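Local coordinates for protein hydrolase, haloacid dehalogenase-like family (Streptococcus pneumoniae, PDB 2FI1) that probably catalyses a metal-assisted hydrolysis as a member of the haloacid dehalogenase-like family, at residues M4-Y9 / S154-G159; R100-S105 / E148-S153. One frame throughout, in Å; residues are numbered along the deposited sequence.

Contact 1: residues M4-Y9 / S154-G159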
loop_
_atom_site.group_PDB
_atom_site.type_symbol
_atom_site.label_atom_id
_atom_site.label_comp_id
_atom_site.label_asym_id
_atom_site.label_seq_id
_atom_site.Cartn_x
_atom_site.Cartn_y
_atom_site.Cartn_z
ATOM N N MET A 4 -18.691 6.510 -15.918
ATOM C CA MET A 4 -17.296 6.422 -15.380
ATOM C C MET A 4 -16.966 7.693 -14.597
ATOM O O MET A 4 -16.659 8.726 -15.189
ATOM C CB MET A 4 -16.312 6.248 -16.529
ATOM C CG MET A 4 -14.939 5.851 -16.084
ATOM S SD MET A 4 -14.781 4.184 -15.426
ATOM C CE MET A 4 -13.043 4.379 -15.085
ATOM N N LYS A 5 -16.996 7.593 -13.271
ATOM C CA LYS A 5 -17.035 8.775 -12.397
ATOM C C LYS A 5 -15.727 9.586 -12.381
ATOM O O LYS A 5 -15.756 10.817 -12.331
ATOM C CB LYS A 5 -17.425 8.355 -10.969
ATOM C CG LYS A 5 -18.805 7.668 -10.865
ATOM C CD LYS A 5 -18.929 6.770 -9.629
ATOM C CE LYS A 5 -20.210 5.941 -9.647
ATOM N NZ LYS A 5 -21.450 6.771 -9.479
ATOM N N TYR A 6 -14.591 8.897 -12.436
ATOM C CA TYR A 6 -13.285 9.548 -12.351
ATOM C C TYR A 6 -12.403 9.114 -13.500
ATOM O O TYR A 6 -12.486 7.973 -13.936
ATOM C CB TYR A 6 -12.605 9.172 -11.035
ATOM C CG TYR A 6 -13.377 9.591 -9.820
ATOM C CD1 TYR A 6 -13.372 10.910 -9.396
ATOM C CD2 TYR A 6 -14.128 8.673 -9.099
ATOM C CE1 TYR A 6 -14.091 11.307 -8.279
ATOM C CE2 TYR A 6 -14.846 9.053 -7.987
ATOM C CZ TYR A 6 -14.825 10.367 -7.577
ATOM O OH TYR A 6 -15.540 10.730 -6.451
ATOM N N HIS A 7 -11.538 10.016 -13.959
ATOM C CA HIS A 7 -10.581 9.720 -15.029
ATOM C C HIS A 7 -9.241 9.249 -14.470
ATOM O O HIS A 7 -8.620 8.340 -15.021
ATOM C CB HIS A 7 -10.348 10.946 -15.923
ATOM C CG HIS A 7 -9.410 10.694 -17.064
ATOM N ND1 HIS A 7 -9.776 9.990 -18.193
ATOM C CD2 HIS A 7 -8.115 11.044 -17.248
ATOM C CE1 HIS A 7 -8.752 9.937 -19.029
ATOM N NE2 HIS A 7 -7.727 10.558 -18.474
ATOM N N ASP A 8 -8.812 9.888 -13.385
ATOM C CA ASP A 8 -7.482 9.705 -12.817
ATOM C C ASP A 8 -7.563 9.165 -11.397
ATOM O O ASP A 8 -8.409 9.580 -10.609
ATOM C CB ASP A 8 -6.738 11.036 -12.843
ATOM C CG ASP A 8 -6.444 11.497 -14.247
ATOM O OD1 ASP A 8 -6.093 10.627 -15.071
ATOM O OD2 ASP A 8 -6.562 12.709 -14.534
ATOM N N TYR A 9 -6.669 8.233 -11.095
ATOM C CA TYR A 9 -6.679 7.487 -9.856
ATOM C C TYR A 9 -5.283 7.592 -9.258
ATOM O O TYR A 9 -4.317 7.157 -9.880
ATOM C CB TYR A 9 -7.070 6.022 -10.134
ATOM C CG TYR A 9 -8.489 5.911 -10.645
ATOM C CD1 TYR A 9 -9.534 5.627 -9.785
ATOM C CD2 TYR A 9 -8.796 6.164 -11.980
ATOM C CE1 TYR A 9 -10.833 5.551 -10.226
ATOM C CE2 TYR A 9 -10.106 6.104 -12.431
ATOM C CZ TYR A 9 -11.115 5.793 -11.546
ATOM O OH TYR A 9 -12.436 5.744 -11.990
ATOM N N SER A 154 -10.594 15.316 -12.939
ATOM C CA SER A 154 -11.512 14.320 -12.400
ATOM C C SER A 154 -10.677 13.226 -11.764
ATOM O O SER A 154 -10.406 12.196 -12.385
ATOM C CB SER A 154 -12.385 13.747 -13.517
ATOM O OG SER A 154 -13.259 12.763 -13.015
ATOM N N GLY A 155 -10.265 13.465 -10.524
ATOM C CA GLY A 155 -9.316 12.585 -9.848
ATOM C C GLY A 155 -9.850 12.027 -8.548
ATOM O O GLY A 155 -10.576 12.699 -7.812
ATOM N N LEU A 156 -9.477 10.781 -8.278
ATOM C CA LEU A 156 -9.797 10.113 -7.022
ATOM C C LEU A 156 -8.498 9.665 -6.350
ATOM O O LEU A 156 -7.651 9.028 -6.977
ATOM C CB LEU A 156 -10.695 8.902 -7.277
ATOM C CG LEU A 156 -11.148 8.120 -6.036
ATOM C CD1 LEU A 156 -12.040 8.952 -5.133
ATOM C CD2 LEU A 156 -11.847 6.830 -6.432
ATOM N N VAL A 157 -8.351 10.010 -5.077
ATOM C CA VAL A 157 -7.206 9.615 -4.269
ATOM C C VAL A 157 -7.640 8.451 -3.389
ATOM O O VAL A 157 -8.593 8.582 -2.620
ATOM C CB VAL A 157 -6.731 10.792 -3.394
ATOM C CG1 VAL A 157 -5.634 10.366 -2.437
ATOM C CG2 VAL A 157 -6.252 11.927 -4.272
ATOM N N ILE A 158 -6.956 7.315 -3.502
ATOM C CA ILE A 158 -7.322 6.105 -2.785
ATOM C C ILE A 158 -6.193 5.717 -1.834
ATOM O O ILE A 158 -5.060 5.520 -2.264
ATOM C CB ILE A 158 -7.581 4.924 -3.746
ATOM C CG1 ILE A 158 -8.599 5.311 -4.829
ATOM C CG2 ILE A 158 -8.064 3.722 -2.961
ATOM C CD1 ILE A 158 -7.964 5.721 -6.131
ATOM N N GLY A 159 -6.491 5.613 -0.546
ATOM C CA GLY A 159 -5.493 5.177 0.418
ATOM C C GLY A 159 -6.159 4.644 1.659
ATOM O O GLY A 159 -7.342 4.873 1.890
HETATM O O HOH W 1 -8.677 14.259 -14.889
#

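Contact 2: residues R100-S105 / E148-S153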
loop_
_atom_site.group_PDB
_atom_site.type_symbol
_atom_site.label_atom_id
_atom_site.label_comp_id
_atom_site.label_asym_id
_atom_site.label_seq_id
_atom_site.Cartn_x
_atom_site.Cartn_y
_atom_site.Cartn_z
ATOM N N ARG A 100 -6.344 6.784 -16.024
ATOM C CA ARG A 100 -4.912 6.802 -15.742
ATOM C C ARG A 100 -4.697 6.525 -14.267
ATOM O O ARG A 100 -5.510 6.921 -13.425
ATOM C CB ARG A 100 -4.262 8.151 -16.071
ATOM C CG ARG A 100 -4.354 8.545 -17.536
ATOM C CD ARG A 100 -3.636 9.838 -17.812
ATOM N NE ARG A 100 -4.253 10.964 -17.123
ATOM C CZ ARG A 100 -3.849 12.227 -17.243
ATOM N NH1 ARG A 100 -2.830 12.539 -18.026
ATOM N NH2 ARG A 100 -4.474 13.180 -16.573
ATOM N N HIS A 101 -3.575 5.865 -13.977
ATOM C CA HIS A 101 -3.173 5.506 -12.638
ATOM C C HIS A 101 -1.871 6.196 -12.299
ATOM O O HIS A 101 -0.954 6.241 -13.107
ATOM C CB HIS A 101 -2.940 4.003 -12.521
ATOM C CG HIS A 101 -4.118 3.166 -12.888
ATOM N ND1 HIS A 101 -5.238 3.062 -12.092
ATOM C CD2 HIS A 101 -4.342 2.381 -13.968
ATOM C CE1 HIS A 101 -6.107 2.251 -12.670
ATOM N NE2 HIS A 101 -5.587 1.823 -13.805
ATOM N N PHE A 102 -1.799 6.697 -11.074
ATOM C CA PHE A 102 -0.594 7.289 -10.511
ATOM C C PHE A 102 -0.362 6.651 -9.162
ATOM O O PHE A 102 -1.287 6.121 -8.549
ATOM C CB PHE A 102 -0.743 8.805 -10.363
ATOM C CG PHE A 102 -1.085 9.484 -11.646
ATOM C CD1 PHE A 102 -0.094 9.936 -12.493
ATOM C CD2 PHE A 102 -2.406 9.631 -12.033
ATOM C CE1 PHE A 102 -0.425 10.547 -13.690
ATOM C CE2 PHE A 102 -2.726 10.232 -13.228
ATOM C CZ PHE A 102 -1.745 10.685 -14.049
ATOM N N LEU A 103 0.875 6.702 -8.682
ATOM C CA LEU A 103 1.192 6.158 -7.363
ATOM C C LEU A 103 2.026 7.165 -6.605
ATOM O O LEU A 103 2.966 7.723 -7.174
ATOM C CB LEU A 103 1.954 4.839 -7.485
ATOM C CG LEU A 103 2.226 3.991 -6.239
ATOM C CD1 LEU A 103 0.981 3.406 -5.691
ATOM C CD2 LEU A 103 3.178 2.870 -6.613
ATOM N N VAL A 104 1.667 7.419 -5.345
ATOM C CA VAL A 104 2.482 8.260 -4.465
ATOM C C VAL A 104 2.912 7.429 -3.270
ATOM O O VAL A 104 2.074 6.859 -2.566
ATOM C CB VAL A 104 1.730 9.515 -4.003
ATOM C CG1 VAL A 104 2.550 10.291 -2.967
ATOM C CG2 VAL A 104 1.428 10.405 -5.184
ATOM N N SER A 105 4.225 7.377 -3.059
ATOM C CA SER A 105 4.805 6.658 -1.933
ATOM C C SER A 105 5.865 7.523 -1.270
ATOM O O SER A 105 6.547 8.303 -1.923
ATOM C CB SER A 105 5.451 5.363 -2.410
ATOM O OG SER A 105 6.048 4.645 -1.327
ATOM N N GLU A 148 -1.148 19.310 -11.361
ATOM C CA GLU A 148 -0.643 20.316 -12.299
ATOM C C GLU A 148 -0.006 19.673 -13.528
ATOM O O GLU A 148 -0.318 20.015 -14.673
ATOM C CB GLU A 148 0.364 21.237 -11.589
ATOM C CG GLU A 148 0.969 22.339 -12.472
ATOM C CD GLU A 148 1.972 23.220 -11.736
ATOM O OE1 GLU A 148 1.749 23.539 -10.546
ATOM O OE2 GLU A 148 2.986 23.609 -12.363
ATOM N N LYS A 149 0.881 18.713 -13.305
ATOM C CA LYS A 149 1.638 18.124 -14.403
ATOM C C LYS A 149 0.732 17.374 -15.369
ATOM O O LYS A 149 0.933 17.440 -16.592
ATOM C CB LYS A 149 2.717 17.181 -13.859
ATOM C CG LYS A 149 3.546 16.494 -14.934
ATOM C CD LYS A 149 4.748 15.765 -14.346
ATOM C CE LYS A 149 5.542 15.072 -15.432
ATOM N NZ LYS A 149 6.691 14.303 -14.852
ATOM N N TYR A 150 -0.246 16.657 -14.814
ATOM C CA TYR A 150 -1.135 15.805 -15.602
ATOM C C TYR A 150 -2.514 16.431 -15.790
ATOM O O TYR A 150 -3.418 15.812 -16.351
ATOM C CB TYR A 150 -1.199 14.391 -14.990
ATOM C CG TYR A 150 0.137 13.700 -15.132
ATOM C CD1 TYR A 150 0.534 13.177 -16.347
ATOM C CD2 TYR A 150 1.032 13.622 -14.061
ATOM C CE1 TYR A 150 1.774 12.579 -16.500
ATOM C CE2 TYR A 150 2.269 13.021 -14.206
ATOM C CZ TYR A 150 2.638 12.506 -15.427
ATOM O OH TYR A 150 3.863 11.910 -15.630
ATOM N N GLN A 151 -2.655 17.679 -15.360
ATOM C CA GLN A 151 -3.867 18.461 -15.613
ATOM C C GLN A 151 -5.109 17.650 -15.249
ATOM O O GLN A 151 -6.019 17.416 -16.047
ATOM C CB GLN A 151 -3.852 18.969 -17.054
ATOM C CG GLN A 151 -2.788 20.040 -17.223
ATOM C CD GLN A 151 -2.591 20.464 -18.650
ATOM O OE1 GLN A 151 -2.051 19.715 -19.463
ATOM N NE2 GLN A 151 -3.008 21.692 -18.962
ATOM N N ILE A 152 -5.124 17.229 -13.988
ATOM C CA ILE A 152 -6.151 16.354 -13.458
ATOM C C ILE A 152 -7.389 17.161 -13.067
ATOM O O ILE A 152 -7.342 17.966 -12.130
ATOM C CB ILE A 152 -5.612 15.570 -12.215
ATOM C CG1 ILE A 152 -4.407 14.710 -12.610
ATOM C CG2 ILE A 152 -6.712 14.720 -11.604
ATOM C CD1 ILE A 152 -3.777 13.940 -11.455
ATOM N N SER A 153 -8.498 16.921 -13.768
ATOM C CA SER A 153 -9.789 17.556 -13.465
ATOM C C SER A 153 -10.806 16.623 -12.811
ATOM O O SER A 153 -11.791 17.081 -12.228
ATOM C CB SER A 153 -10.411 18.087 -14.755
ATOM O OG SER A 153 -10.572 17.027 -15.682
HETATM O O HOH W 2 -2.508 15.189 -19.253
#

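Contact 1: residues M4-Y9 / S154-G159
Asp8 pairs with Gly155 and Tyr9 with Leu156 as parallel bridges between strand 8-11 and strand 155-159, which lie next to each other in the sheet. Asp8 straddles its partner: its N donates to Ser154 O at 3.0 Å, 163° at the hydrogen and in the carbonyl plane, while its O accepts from Leu156 N at 2.8 Å. Ser154 O takes a second donor, His7 N at 2.9 Å, which is more bent (142°) and tilted out of that plane. One carbonyl thus receives two successive amides where residues 5-7 swing in from a diverging direction before the pairing begins. Gly155 CA and Tyr9 CA add C-H...O contacts to Asp8 O and Leu156 O.

Leu156 holds the apolar side of the contact. Its CB sits over one face of the Tyr6 ring, offset toward the rim, 3.9 Å from the centroid and close to the normal, a CH-pi contact. CG is anti to the backbone N (chi1 -178°). Both methyls touch the Tyr6 ring, CD1 at CZ and CE2, CD2 at CD2 and CE2; Leu156 CD2 also reaches Tyr9 CE1 obliquely at 4.1 Å. Ile158 CD1 meets the edge of the Tyr9 ring, 4.0 Å from Tyr9 CD1. Tyr6 OH bonds to Asp174.

Asp8 points to the other face of the sheet. Its OD2 accepts from a water at 2.6 Å that in turn accepts from Ser154 N, while OD1 forms a salt bridge with Arg100. Both carboxylate oxygens are therefore engaged, and the nearby guanidinium would favour the ionised form of this buried acid. On the opposite face, Leu156 is packed by Tyr6, Tyr9 and Leu188 of helix 181-188.

Contact 2: residues R100-S105 / E148-S153
Arg100 NH2 donates to Tyr150 O, 2.8 Å away and 164° at the hydrogen. The carbonyl oxygen lies at the edge of the guanidinium, near its plane, whereas the donor is tilted from the carbonyl plane. Water 2 accepts from Arg100 NH1 at 2.9 Å and donates to the same Tyr150 O, closing a small ring beside the direct bond. The bend at chi3 (-65°) turns Arg100 NE off the line of the preceding carbons.

Alongside this polar link, Phe102 CE1 rests over one face of the Tyr150 ring, 3.4 Å from Tyr150 CD2 and offset toward the rim. The planes meet at 49° with centroids 4.8 Å apart, an oblique pair. Lys149 CG lies over the opposite face, so the tyrosine ring is sandwiched. Phe102 CZ also reaches a face of the guanidinium, and Phe102 CE2 touches Ile152 CD1 at 4.2 Å.

Farther out, Arg100 NE has Asp8 as second partner, and Tyr150 OH bonds to Glu126. A Schellman motif ends helix 141-149: Ile152 N bonds to Arg147 O, Gln151 N only weakly to Glu148 O, and Gln151 has positive phi. A cationic group facing this negative helix end is probably favoured electrostatically, and the terminus is held against strand 100-104 by the Arg100 hydrogen bond and by Phe102 packing on Tyr150 and Ile152.

Overall arrangement
From the N terminus, residues 4-9 lead into strand 8-11, and contact 1 closes the long loop that returns 145 residues later at strand 155-159. Contact 2 is nested inside it: strand 100-104 meets the end of helix 141-149 and the turn leading into strand 155-159. In the five-stranded parallel sheet, strand 8-11 is flanked by 100-104 and 155-159, the 3-2-1-4-5 order of a Rossmann-like HAD core. The contacts' centres are 9 Å apart, joined by the Asp8-Arg100 salt bridge, a probable Tyr9 O to Phe102 N hydrogen bond and packing of Asp8 on Ile152. The calcium ion, bound by Asp12, Gly14 and Asp160, lies beyond the other ends of strands 8-11 and 155-159.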